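Local atomic coordinates of BT_4661 (Bacteroides thetaiotaomicron, PDB entry 4AK2), a protein that probably binds heparin and heparan sulphate at the bacterial cell surface, and is represented here by its C-terminal ligand-binding domain. Residues I30-K35 with H114-S119. Residues are numbered along the deposited sequence; the frame is centred on the assembly and turned at random.
Sequences IEAGGK and HFSMIS
I30 N donates to H114 O over 2.7 Å, and S116 N returns a bond of 2.9 Å to I30 O. Both are nearly straight, and together they bracket F115, the parallel bridge partner of I30. The side chains of I30 and F115 lie on the same sheet face, where I30 CG2 meets F115 CE1 obliquely at 3.6 Å. F115 CG is anti to the backbone N (chi1 -164°); the ring has its edge against the type II turn E31-G34, with CZ 3.5 Å from G34 O. An alanine in place of F115 would probably leave I30 CG2 without its aromatic neighbour and open a gap beside G34 O. This is the parallel end of a four-stranded mixed sheet, in which edge strand 27-30 pairs with strand 105-115 just as both strands run out into loops. G33 occupies the third turn position with positive phi (77°), and G34 N closes the turn on E31 O. Past the strand, S116 O accepts a bond from a water that also takes the G33 N-H, while A32 CA makes a CH...O contact of 3.6 Å with S116 O. S116 OG is hydrogen-bonded to OE2 of E126. A32 CB rests on M117 CA at 3.8 Å; the M117 side chain starts out away from 30-35 and lies about 7 Å from a bound 2-O-sulfated iduronate.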
loop_
_atom_site.group_PDB
_atom_site.type_symbol
_atom_site.label_atom_id
_atom_site.label_comp_id
_atom_site.label_asym_id
_atom_site.label_seq_id
_atom_site.Cartn_x
_atom_site.Cartn_y
_atom_site.Cartn_z
ATOM N N ILE A 30 4.865 -12.766 -2.116
ATOM C CA ILE A 30 5.540 -14.001 -1.715
ATOM C C ILE A 30 4.424 -14.931 -1.251
ATOM O O ILE A 30 3.693 -14.610 -0.300
ATOM C CB ILE A 30 6.581 -13.764 -0.599
ATOM C CG1 ILE A 30 7.618 -12.722 -1.064
ATOM C CG2 ILE A 30 7.231 -15.087 -0.216
ATOM C CD1 ILE A 30 7.308 -11.283 -0.734
ATOM N N GLU A 31 4.260 -16.057 -1.948
ATOM C CA GLU A 31 3.145 -16.967 -1.701
ATOM C C GLU A 31 3.182 -17.521 -0.272
ATOM O O GLU A 31 4.247 -17.648 0.336
ATOM C CB GLU A 31 3.164 -18.131 -2.706
ATOM C CG GLU A 31 4.311 -19.131 -2.454
ATOM C CD GLU A 31 4.349 -20.263 -3.493
ATOM O OE1 GLU A 31 3.260 -20.728 -3.940
ATOM O OE2 GLU A 31 5.464 -20.682 -3.873
ATOM N N ALA A 32 2.008 -17.875 0.240
ATOM C CA ALA A 32 1.879 -18.488 1.542
ATOM C C ALA A 32 2.846 -19.668 1.661
ATOM O O ALA A 32 2.905 -20.530 0.768
ATOM C CB ALA A 32 0.449 -18.920 1.769
ATOM N N GLY A 33 3.610 -19.705 2.752
ATOM C CA GLY A 33 4.578 -20.777 2.942
ATOM C C GLY A 33 5.857 -20.672 2.135
ATOM O O GLY A 33 6.731 -21.545 2.254
ATOM N N GLY A 34 6.018 -19.580 1.394
ATOM C CA GLY A 34 7.255 -19.319 0.658
ATOM C C GLY A 34 8.329 -18.561 1.389
ATOM O O GLY A 34 8.275 -18.376 2.599
ATOM N N LYS A 35 9.330 -18.158 0.627
ATOM C CA LYS A 35 10.524 -17.526 1.155
ATOM C C LYS A 35 10.743 -16.192 0.451
ATOM O O LYS A 35 10.613 -16.079 -0.781
ATOM C CB LYS A 35 11.753 -18.428 0.962
ATOM C CG LYS A 35 11.675 -19.775 1.704
ATOM N N HIS A 114 4.000 -8.139 -0.714
ATOM C CA HIS A 114 3.072 -8.778 0.231
ATOM C C HIS A 114 3.551 -10.152 0.528
ATOM O O HIS A 114 3.741 -10.978 -0.381
ATOM C CB HIS A 114 1.656 -8.896 -0.376
ATOM C CG HIS A 114 0.674 -9.619 0.550
ATOM N ND1 HIS A 114 -0.064 -10.688 0.174
ATOM C CD2 HIS A 114 0.378 -9.391 1.895
ATOM C CE1 HIS A 114 -0.825 -11.100 1.205
ATOM N NE2 HIS A 114 -0.544 -10.326 2.267
ATOM N N PHE A 115 3.779 -10.452 1.804
ATOM C CA PHE A 115 4.180 -11.799 2.251
ATOM C C PHE A 115 2.884 -12.458 2.714
ATOM O O PHE A 115 2.399 -12.179 3.817
ATOM C CB PHE A 115 5.262 -11.737 3.319
ATOM C CG PHE A 115 6.002 -13.033 3.571
ATOM C CD1 PHE A 115 5.611 -14.277 3.027
ATOM C CD2 PHE A 115 7.142 -12.989 4.373
ATOM C CE1 PHE A 115 6.352 -15.442 3.275
ATOM C CE2 PHE A 115 7.875 -14.139 4.641
ATOM C CZ PHE A 115 7.480 -15.359 4.089
ATOM N N SER A 116 2.313 -13.319 1.888
ATOM C CA SER A 116 1.033 -13.936 2.219
ATOM C C SER A 116 1.200 -15.064 3.245
ATOM O O SER A 116 2.317 -15.528 3.488
ATOM C CB SER A 116 0.348 -14.463 0.967
ATOM O OG SER A 116 -1.004 -14.701 1.299
ATOM N N MET A 117 0.087 -15.505 3.843
ATOM C CA MET A 117 0.108 -16.610 4.786
ATOM C C MET A 117 -1.295 -17.158 4.978
ATOM O O MET A 117 -2.285 -16.487 4.665
ATOM C CB MET A 117 0.656 -16.158 6.143
ATOM C CG MET A 117 -0.298 -15.305 6.963
ATOM S SD MET A 117 0.407 -14.755 8.522
ATOM C CE MET A 117 0.651 -16.312 9.372
ATOM N N ILE A 118 -1.366 -18.376 5.505
ATOM C CA ILE A 118 -2.595 -18.896 6.088
ATOM C C ILE A 118 -2.544 -18.519 7.576
ATOM O O ILE A 118 -1.654 -18.961 8.320
ATOM C CB ILE A 118 -2.725 -20.415 5.869
ATOM C CG1 ILE A 118 -2.667 -20.724 4.372
ATOM C CG2 ILE A 118 -4.016 -20.935 6.506
ATOM C CD1 ILE A 118 -2.790 -22.200 3.990
ATOM N N SER A 119 -3.483 -17.677 7.988
ATOM C CA SER A 119 -3.563 -17.186 9.376
ATOM C C SER A 119 -4.600 -17.993 10.181
ATOM O O SER A 119 -4.972 -19.081 9.752
ATOM C CB SER A 119 -3.792 -15.660 9.376
ATOM O OG SER A 119 -4.851 -15.292 8.529
HETATM O O HOH W 1 3.683 -17.663 4.682
#